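Local coordinates for hydrogenase expression/formation protein HypE (PDB 2Z1U), which binds ATP and magnesium and takes part in hydrogenase maturation, probably by ATP-dependent dehydration that forms the cyanide ligand precursor, at residues A[205-210]-A[287-292]; A[212-217]-A[280-285]; A[199-204]-A[272-277]. All coordinates share one frame; numbering follows the deposited sequence.

How the interactions relate
All three contacts lie in the AIR synthase-related C-terminal domain. Interaction 1 packs helix 202-212 on helix 280-291. Interaction 2 uses the end of the first helix, the loop after it, and residues 280-285 of the second. Interaction 3 joins the residues leading into helix 202-212 to those leading into strand 275-278. The centre of interaction 1 is about 9 Å from each of the other two centres, which are about 14 Å apart. Val205 and Leu290 both pack on Leu274, and Val212 packs on Val289. Interaction 3 lies nearest the nucleotide: the side chain of Leu274 is about 9 Å from a bound magnesium ion and about 11 Å from bound ATP. Interaction 2 is away from the annotated sites.

Interaction 1: residues A[205-210]-A[287-292]; sequences VEKLVL and LAVLRE
Lys207 and Leu208 of helix 202-212 both touch Val289 of helix 280-291. The two helices run antiparallel, at 165°, with axes 9.8 Å apart over these turns. Lys207 can be followed from its base outward. CB is 4.2 Å from Val289 CG1. CG stands anti to the backbone N (chi1 -167°), and the chain is extended beyond it. CD then passes Val289 CG2 at 4.0 Å, so the methylenes lie obliquely across both methyls of the valine. At the tip, NZ reaches toward Glu292. NZ and Glu292 OE2 are 4.5 Å apart, too far for a direct salt bridge. A water fills the step: it accepts a bond of 2.8 Å from Lys207 NZ and donates one of 2.8 Å to Glu292 OE2.

Leu208 takes the inner side. Its CD2 methyl meets Val289 CG1 at 3.7 Å and also lies against CB of the valine. Its other methyl, CD1, touches Leu290 CD2 at 4.0 Å, the two leucine side chains crossing at about a right angle. Leu290 goes on to Leu169 of strand 167-170, so this side of the helix pair rests on the sheet.

The contact is graded in character. Buried leucine methyls lie inside, the valine sits between, and a water-bridged charge pair lies on the outer side. No hydrogen bond joins the segments directly. Their cohesion is therefore mainly apolar, and the lysine and glutamate probably add a modest, solvent-screened attraction.

Interaction 2: residues A[212-217]-A[280-285]; sequences VGDIHV and EERAEA
Val212 and Arg282 form the close part of this contact, between the end of helix 202-212 and residues 280-285 of helix 280-291. Their side chains slide past each other in opposite directions. Val212 CG1 is 3.7 Å from the carbonyl O of Arg282 and 4.0 Å from its CG. CG1 also reaches Ala285 CB at 4.2 Å, while CG2 lies against the carbonyl of Ala285. Val212 also touches Leu278, Ala286 and Val289, and so meets both strand 275-278 and the second helix.

The Arg282 chain is bent at chi2 and chi3. These bends bring CD and NE back toward Gly213 O and Asp214 CB. The guanidinium lies by the backbone at the helix end. Val212 O sits over the centre of one face, 3.6 Å from CZ. Asp214 CB comes at the edge, in the plane, only 3.2 Å from Arg282 NE.

The outer side is looser. Asp214 OD2 is 4.1 Å from Arg282 NE but lies well out of the guanidinium plane, and the two flat groups are turned 74° apart. No N-H points at that oxygen, so the pair probably contributes only a general attraction of charges. No clear hydrogen bond crosses the contact, which lies at the protein surface.

Gly213 is the first residue to leave the helix, with positive phi (77°). The chain then runs on to strand 217-219. At the entry to this strand, His216 and Val217 both face Ile277, a classic beta bulge. The strand is an outermost one of the seven-stranded mixed sheet in the AIR synthase-like C-terminal domain.

Interaction 3: residues A[199-204]-A[272-277]; sequences ASLNRV and GKLICI
Gly272 meets Ala199 and Leu201 at the beginning of this buried contact. Its CA lies 3.9 Å from Ala199 O, and its own carbonyl O is 3.7 Å from Leu201 CD2. That oxygen is buried here without a polar partner in the model; the leucine methyl lies against it.

At Lys273 the backbone does the touching. Its carbonyl O is 3.4 Å from Leu201 CD1, so the two methyls of Leu201 sit against successive carbonyls. The lysine side chain leaves the other way and makes a salt bridge with Asp197.

Leu274 turns back toward the first segment. Its CB is 3.9 Å from Leu201 CD1, and its CD2 is 3.9 Å from the same methyl. CG lies between the backbone N and the carbonyl carbon (chi1 62°), and there it comes within 4.1 Å of Leu201 CD1. One leucine methyl thus meets three atoms of the other leucine.

From Ile275 the chain becomes a strand. Strand 275-278 lies between strands 217-219 and 167-170, antiparallel to both. The contact itself is made by the three residues before it.

Leu201 is the N-cap residue of helix 202-212, and its N is bonded to Asn80 OD1, beside the magnesium ligand Asp81. The side chain of Leu274 is about 5 Å from that of Asp220, another magnesium ligand. The arrangement probably forms part of the second shell behind the ATP-magnesium site, where a helix start meets the residues that lead into strand 275-278 of the PurM-like C-terminal domain.

Interaction 1: residues A[205-210]-A[287-292]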
loop_
_atom_site.group_PDB
_atom_site.type_symbol
_atom_site.label_atom_id
_atom_site.label_comp_id
_atom_site.label_asym_id
_atom_site.label_seq_id
_atom_site.Cartn_x
_atom_site.Cartn_y
_atom_site.Cartn_z
ATOM N N VAL A 205 -3.684 -15.675 -17.069
ATOM C CA VAL A 205 -4.866 -14.798 -17.167
ATOM C C VAL A 205 -4.908 -14.032 -18.491
ATOM O O VAL A 205 -5.951 -13.962 -19.128
ATOM C CB VAL A 205 -4.995 -13.806 -15.974
ATOM C CG1 VAL A 205 -6.123 -12.796 -16.211
ATOM C CG2 VAL A 205 -5.267 -14.554 -14.667
ATOM N N GLU A 206 -3.775 -13.449 -18.897
ATOM C CA GLU A 206 -3.720 -12.750 -20.174
ATOM C C GLU A 206 -4.184 -13.664 -21.331
ATOM O O GLU A 206 -5.039 -13.267 -22.139
ATOM C CB GLU A 206 -2.322 -12.140 -20.422
ATOM C CG GLU A 206 -2.187 -11.464 -21.806
ATOM C CD GLU A 206 -1.092 -10.419 -21.876
ATOM O OE1 GLU A 206 -0.815 -9.765 -20.852
ATOM O OE2 GLU A 206 -0.523 -10.220 -22.975
ATOM N N LYS A 207 -3.661 -14.893 -21.387
ATOM C CA LYS A 207 -4.040 -15.824 -22.454
ATOM C C LYS A 207 -5.507 -16.235 -22.352
ATOM O O LYS A 207 -6.174 -16.373 -23.373
ATOM C CB LYS A 207 -3.145 -17.065 -22.500
ATOM C CG LYS A 207 -3.333 -17.857 -23.788
ATOM C CD LYS A 207 -2.443 -19.081 -23.873
ATOM C CE LYS A 207 -2.447 -19.623 -25.301
ATOM N NZ LYS A 207 -1.558 -20.800 -25.431
ATOM N N LEU A 208 -6.011 -16.412 -21.128
ATOM C CA LEU A 208 -7.423 -16.727 -20.926
ATOM C C LEU A 208 -8.312 -15.636 -21.505
ATOM O O LEU A 208 -9.237 -15.911 -22.264
ATOM C CB LEU A 208 -7.739 -16.876 -19.437
ATOM C CG LEU A 208 -7.373 -18.180 -18.728
ATOM C CD1 LEU A 208 -7.727 -18.060 -17.244
ATOM C CD2 LEU A 208 -8.066 -19.405 -19.366
ATOM N N VAL A 209 -8.015 -14.399 -21.132
ATOM C CA VAL A 209 -8.872 -13.268 -21.424
ATOM C C VAL A 209 -8.834 -12.880 -22.918
ATOM O O VAL A 209 -9.886 -12.650 -23.546
ATOM C CB VAL A 209 -8.550 -12.126 -20.411
ATOM C CG1 VAL A 209 -8.494 -10.758 -21.032
ATOM C CG2 VAL A 209 -9.501 -12.215 -19.186
ATOM N N LEU A 210 -7.635 -12.900 -23.498
ATOM C CA LEU A 210 -7.434 -12.516 -24.900
ATOM C C LEU A 210 -7.624 -13.615 -25.941
ATOM O O LEU A 210 -7.997 -13.316 -27.077
ATOM C CB LEU A 210 -6.055 -11.875 -25.083
ATOM C CG LEU A 210 -5.781 -10.636 -24.238
ATOM C CD1 LEU A 210 -4.337 -10.227 -24.410
ATOM C CD2 LEU A 210 -6.722 -9.506 -24.620
ATOM N N LEU A 287 -9.623 -24.593 -19.825
ATOM C CA LEU A 287 -8.956 -25.687 -19.130
ATOM C C LEU A 287 -7.637 -26.064 -19.809
ATOM O O LEU A 287 -6.666 -26.383 -19.125
ATOM C CB LEU A 287 -9.860 -26.932 -19.098
ATOM C CG LEU A 287 -10.203 -27.547 -17.747
ATOM C CD1 LEU A 287 -10.615 -29.012 -17.942
ATOM C CD2 LEU A 287 -9.098 -27.401 -16.684
ATOM N N ALA A 288 -7.618 -26.072 -21.144
ATOM C CA ALA A 288 -6.385 -26.332 -21.885
ATOM C C ALA A 288 -5.323 -25.289 -21.527
ATOM O O ALA A 288 -4.149 -25.611 -21.371
ATOM C CB ALA A 288 -6.632 -26.343 -23.405
ATOM N N VAL A 289 -5.741 -24.037 -21.398
ATOM C CA VAL A 289 -4.830 -22.955 -21.034
ATOM C C VAL A 289 -4.335 -23.098 -19.585
ATOM O O VAL A 289 -3.139 -22.976 -19.310
ATOM C CB VAL A 289 -5.479 -21.564 -21.315
ATOM C CG1 VAL A 289 -4.702 -20.439 -20.641
ATOM C CG2 VAL A 289 -5.568 -21.335 -22.844
ATOM N N LEU A 290 -5.245 -23.383 -18.669
ATOM C CA LEU A 290 -4.933 -23.573 -17.257
ATOM C C LEU A 290 -3.930 -24.705 -17.067
ATOM O O LEU A 290 -3.037 -24.621 -16.186
ATOM C CB LEU A 290 -6.210 -23.873 -16.468
ATOM C CG LEU A 290 -7.280 -22.778 -16.467
ATOM C CD1 LEU A 290 -8.568 -23.312 -15.861
ATOM C CD2 LEU A 290 -6.782 -21.569 -15.691
ATOM N N ARG A 291 -4.011 -25.779 -17.845
ATOM C CA ARG A 291 -3.062 -26.901 -17.780
ATOM C C ARG A 291 -1.607 -26.490 -18.047
ATOM O O ARG A 291 -0.675 -27.141 -17.570
ATOM C CB ARG A 291 -3.475 -28.024 -18.746
ATOM C CG ARG A 291 -4.660 -28.832 -18.238
ATOM C CD ARG A 291 -4.972 -29.984 -19.208
ATOM N NE ARG A 291 -6.208 -30.656 -18.826
ATOM C CZ ARG A 291 -7.334 -30.667 -19.535
ATOM N NH1 ARG A 291 -7.430 -30.049 -20.709
ATOM N NH2 ARG A 291 -8.376 -31.316 -19.053
ATOM N N GLU A 292 -1.431 -25.393 -18.777
ATOM C CA GLU A 292 -0.105 -24.893 -19.116
ATOM C C GLU A 292 0.354 -23.771 -18.194
ATOM O O GLU A 292 1.494 -23.341 -18.296
ATOM C CB GLU A 292 -0.028 -24.488 -20.595
ATOM C CG GLU A 292 -0.380 -25.620 -21.521
ATOM C CD GLU A 292 0.104 -25.411 -22.943
ATOM O OE1 GLU A 292 0.253 -26.407 -23.648
ATOM O OE2 GLU A 292 0.339 -24.263 -23.352
HETATM O O HOH W 1 -2.033 -22.766 -23.564
#

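Interaction 2: residues A[212-217]-A[280-285]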
loop_
_atom_site.group_PDB
_atom_site.type_symbol
_atom_site.label_atom_id
_atom_site.label_comp_id
_atom_site.label_asym_id
_atom_site.label_seq_id
_atom_site.Cartn_x
_atom_site.Cartn_y
_atom_site.Cartn_z
ATOM N N VAL A 212 -9.038 -17.117 -25.139
ATOM C CA VAL A 212 -10.227 -17.936 -24.876
ATOM C C VAL A 212 -11.469 -17.034 -24.911
ATOM O O VAL A 212 -12.421 -17.313 -25.659
ATOM C CB VAL A 212 -10.102 -18.730 -23.549
ATOM C CG1 VAL A 212 -11.386 -19.505 -23.243
ATOM C CG2 VAL A 212 -8.897 -19.668 -23.618
ATOM N N GLY A 213 -11.424 -15.953 -24.129
ATOM C CA GLY A 213 -12.468 -14.921 -24.112
ATOM C C GLY A 213 -13.742 -15.273 -23.353
ATOM O O GLY A 213 -13.972 -16.435 -23.005
ATOM N N ASP A 214 -14.561 -14.249 -23.097
ATOM C CA ASP A 214 -15.842 -14.380 -22.384
ATOM C C ASP A 214 -15.660 -14.950 -20.975
ATOM O O ASP A 214 -16.474 -15.729 -20.489
ATOM C CB ASP A 214 -16.871 -15.187 -23.211
ATOM C CG ASP A 214 -18.327 -14.813 -22.889
ATOM O OD1 ASP A 214 -18.566 -13.812 -22.170
ATOM O OD2 ASP A 214 -19.240 -15.526 -23.357
ATOM N N ILE A 215 -14.583 -14.537 -20.311
ATOM C CA ILE A 215 -14.343 -14.935 -18.926
ATOM C C ILE A 215 -15.294 -14.159 -18.013
ATOM O O ILE A 215 -15.284 -12.915 -18.006
ATOM C CB ILE A 215 -12.864 -14.678 -18.491
ATOM C CG1 ILE A 215 -11.866 -15.314 -19.480
ATOM C CG2 ILE A 215 -12.639 -15.169 -17.056
ATOM C CD1 ILE A 215 -12.030 -16.843 -19.715
ATOM N N HIS A 216 -16.112 -14.881 -17.247
ATOM C CA HIS A 216 -17.044 -14.222 -16.333
ATOM C C HIS A 216 -16.426 -13.822 -15.000
ATOM O O HIS A 216 -16.587 -12.684 -14.581
ATOM C CB HIS A 216 -18.305 -15.061 -16.107
ATOM C CG HIS A 216 -19.187 -15.162 -17.312
ATOM N ND1 HIS A 216 -20.275 -16.007 -17.359
ATOM C CD2 HIS A 216 -19.148 -14.529 -18.509
ATOM C CE1 HIS A 216 -20.867 -15.890 -18.536
ATOM N NE2 HIS A 216 -20.204 -15.000 -19.250
ATOM N N VAL A 217 -15.758 -14.769 -14.328
ATOM C CA VAL A 217 -15.158 -14.534 -13.000
ATOM C C VAL A 217 -13.760 -15.129 -12.866
ATOM O O VAL A 217 -13.503 -16.256 -13.296
ATOM C CB VAL A 217 -16.005 -15.108 -11.819
ATOM C CG1 VAL A 217 -15.605 -14.428 -10.487
ATOM C CG2 VAL A 217 -17.495 -14.944 -12.069
ATOM N N GLU A 280 -20.088 -22.596 -20.645
ATOM C CA GLU A 280 -19.743 -23.982 -20.930
ATOM C C GLU A 280 -18.941 -24.185 -22.219
ATOM O O GLU A 280 -18.001 -24.980 -22.230
ATOM C CB GLU A 280 -21.018 -24.849 -20.918
ATOM C CG GLU A 280 -20.815 -26.351 -21.131
ATOM C CD GLU A 280 -19.713 -26.956 -20.270
ATOM O OE1 GLU A 280 -18.891 -27.734 -20.820
ATOM O OE2 GLU A 280 -19.666 -26.660 -19.058
ATOM N N GLU A 281 -19.276 -23.463 -23.289
ATOM C CA GLU A 281 -18.645 -23.735 -24.597
ATOM C C GLU A 281 -17.190 -23.255 -24.709
ATOM O O GLU A 281 -16.472 -23.622 -25.644
ATOM C CB GLU A 281 -19.517 -23.257 -25.781
ATOM C CG GLU A 281 -19.315 -21.803 -26.230
ATOM C CD GLU A 281 -20.176 -20.812 -25.464
ATOM O OE1 GLU A 281 -20.883 -21.219 -24.507
ATOM O OE2 GLU A 281 -20.146 -19.616 -25.826
ATOM N N ARG A 282 -16.761 -22.452 -23.735
ATOM C CA ARG A 282 -15.377 -22.010 -23.635
ATOM C C ARG A 282 -14.581 -22.776 -22.578
ATOM O O ARG A 282 -13.369 -22.579 -22.457
ATOM C CB ARG A 282 -15.322 -20.514 -23.325
ATOM C CG ARG A 282 -15.136 -19.621 -24.538
ATOM C CD ARG A 282 -16.436 -18.986 -25.003
ATOM N NE ARG A 282 -16.249 -17.560 -25.257
ATOM C CZ ARG A 282 -15.915 -17.032 -26.431
ATOM N NH1 ARG A 282 -15.732 -17.809 -27.492
ATOM N NH2 ARG A 282 -15.764 -15.720 -26.542
ATOM N N ALA A 283 -15.262 -23.650 -21.828
ATOM C CA ALA A 283 -14.684 -24.312 -20.647
ATOM C C ALA A 283 -13.478 -25.186 -20.966
ATOM O O ALA A 283 -12.472 -25.167 -20.257
ATOM C CB ALA A 283 -15.749 -25.133 -19.923
ATOM N N GLU A 284 -13.601 -25.945 -22.046
ATOM C CA GLU A 284 -12.570 -26.855 -22.518
ATOM C C GLU A 284 -11.300 -26.095 -22.953
ATOM O O GLU A 284 -10.191 -26.431 -22.526
ATOM C CB GLU A 284 -13.151 -27.716 -23.645
ATOM C CG GLU A 284 -12.868 -29.204 -23.535
ATOM C CD GLU A 284 -13.150 -29.784 -22.166
ATOM O OE1 GLU A 284 -14.321 -29.774 -21.716
ATOM O OE2 GLU A 284 -12.194 -30.278 -21.536
ATOM N N ALA A 285 -11.472 -25.047 -23.761
ATOM C CA ALA A 285 -10.354 -24.183 -24.170
ATOM C C ALA A 285 -9.666 -23.519 -22.959
ATOM O O ALA A 285 -8.439 -23.517 -22.873
ATOM C CB ALA A 285 -10.814 -23.143 -25.191
#

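Interaction 3: residues A[199-204]-A[272-277]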
loop_
_atom_site.group_PDB
_atom_site.type_symbol
_atom_site.label_atom_id
_atom_site.label_comp_id
_atom_site.label_asym_id
_atom_site.label_seq_id
_atom_site.Cartn_x
_atom_site.Cartn_y
_atom_site.Cartn_z
ATOM N N ALA A 199 3.044 -18.119 -6.686
ATOM C CA ALA A 199 3.406 -17.977 -8.091
ATOM C C ALA A 199 2.522 -16.937 -8.733
ATOM O O ALA A 199 1.366 -16.768 -8.363
ATOM C CB ALA A 199 3.273 -19.342 -8.850
ATOM N N SER A 200 3.079 -16.279 -9.729
ATOM C CA SER A 200 2.406 -15.262 -10.523
ATOM C C SER A 200 1.538 -15.876 -11.606
ATOM O O SER A 200 1.997 -16.717 -12.362
ATOM C CB SER A 200 3.486 -14.361 -11.191
ATOM O OG SER A 200 3.712 -13.266 -10.338
ATOM N N LEU A 201 0.295 -15.412 -11.699
ATOM C CA LEU A 201 -0.698 -15.968 -12.626
ATOM C C LEU A 201 -1.089 -15.016 -13.748
ATOM O O LEU A 201 -1.992 -15.308 -14.521
ATOM C CB LEU A 201 -1.969 -16.378 -11.842
ATOM C CG LEU A 201 -1.809 -17.409 -10.713
ATOM C CD1 LEU A 201 -3.156 -17.611 -10.003
ATOM C CD2 LEU A 201 -1.249 -18.713 -11.254
ATOM N N ASN A 202 -0.398 -13.888 -13.853
ATOM C CA ASN A 202 -0.730 -12.886 -14.877
ATOM C C ASN A 202 -0.676 -13.394 -16.319
ATOM O O ASN A 202 -1.504 -13.004 -17.155
ATOM C CB ASN A 202 0.087 -11.584 -14.703
ATOM C CG ASN A 202 1.588 -11.812 -14.727
ATOM O OD1 ASN A 202 2.105 -12.709 -14.075
ATOM N ND2 ASN A 202 2.296 -10.975 -15.461
ATOM N N ARG A 203 0.312 -14.236 -16.617
ATOM C CA ARG A 203 0.483 -14.765 -17.974
ATOM C C ARG A 203 -0.649 -15.746 -18.361
ATOM O O ARG A 203 -1.175 -15.668 -19.470
ATOM C CB ARG A 203 1.875 -15.379 -18.151
ATOM C CG ARG A 203 3.000 -14.309 -18.028
ATOM C CD ARG A 203 4.394 -14.902 -18.045
ATOM N NE ARG A 203 5.369 -13.896 -17.588
ATOM C CZ ARG A 203 6.078 -13.092 -18.382
ATOM N NH1 ARG A 203 5.976 -13.170 -19.706
ATOM N NH2 ARG A 203 6.925 -12.214 -17.850
ATOM N N VAL A 204 -1.028 -16.652 -17.459
ATOM C CA VAL A 204 -2.202 -17.521 -17.721
ATOM C C VAL A 204 -3.472 -16.684 -17.925
ATOM O O VAL A 204 -4.248 -16.968 -18.829
ATOM C CB VAL A 204 -2.480 -18.576 -16.592
ATOM C CG1 VAL A 204 -3.297 -19.776 -17.154
ATOM C CG2 VAL A 204 -1.201 -19.111 -16.062
ATOM N N GLY A 272 -0.980 -19.485 -5.240
ATOM C CA GLY A 272 -0.585 -19.624 -6.644
ATOM C C GLY A 272 -1.662 -20.270 -7.484
ATOM O O GLY A 272 -1.366 -21.015 -8.417
ATOM N N LYS A 273 -2.920 -19.971 -7.148
ATOM C CA LYS A 273 -4.089 -20.673 -7.727
ATOM C C LYS A 273 -5.174 -19.667 -8.099
ATOM O O LYS A 273 -5.271 -18.605 -7.479
ATOM C CB LYS A 273 -4.709 -21.646 -6.684
ATOM C CG LYS A 273 -3.775 -22.753 -6.243
ATOM C CD LYS A 273 -3.573 -23.770 -7.356
ATOM C CE LYS A 273 -2.201 -24.410 -7.283
ATOM N NZ LYS A 273 -1.835 -24.733 -5.864
ATOM N N LEU A 274 -6.003 -20.008 -9.081
ATOM C CA LEU A 274 -7.196 -19.203 -9.356
ATOM C C LEU A 274 -8.406 -20.078 -9.644
ATOM O O LEU A 274 -8.275 -21.242 -10.022
ATOM C CB LEU A 274 -6.963 -18.222 -10.528
ATOM C CG LEU A 274 -6.627 -18.752 -11.941
ATOM C CD1 LEU A 274 -7.836 -19.295 -12.732
ATOM C CD2 LEU A 274 -5.938 -17.640 -12.753
ATOM N N ILE A 275 -9.580 -19.483 -9.461
ATOM C CA ILE A 275 -10.836 -20.024 -9.914
ATOM C C ILE A 275 -11.217 -19.257 -11.173
ATOM O O ILE A 275 -11.109 -18.033 -11.215
ATOM C CB ILE A 275 -11.950 -19.856 -8.830
ATOM C CG1 ILE A 275 -11.669 -20.781 -7.650
ATOM C CG2 ILE A 275 -13.349 -20.172 -9.390
ATOM C CD1 ILE A 275 -11.461 -20.067 -6.342
ATOM N N CYS A 276 -11.665 -19.986 -12.189
ATOM C CA CYS A 276 -12.110 -19.373 -13.420
ATOM C C CYS A 276 -13.524 -19.847 -13.744
ATOM O O CYS A 276 -13.779 -21.041 -13.877
ATOM C CB CYS A 276 -11.137 -19.712 -14.565
ATOM S SG CYS A 276 -11.674 -19.210 -16.213
ATOM N N ILE A 277 -14.434 -18.889 -13.876
ATOM C CA ILE A 277 -15.837 -19.184 -14.194
ATOM C C ILE A 277 -16.175 -18.516 -15.528
ATOM O O ILE A 277 -15.848 -17.342 -15.734
ATOM C CB ILE A 277 -16.781 -18.749 -13.031
ATOM C CG1 ILE A 277 -16.435 -19.550 -11.770
ATOM C CG2 ILE A 277 -18.262 -18.981 -13.388
ATOM C CD1 ILE A 277 -17.051 -19.046 -10.470
#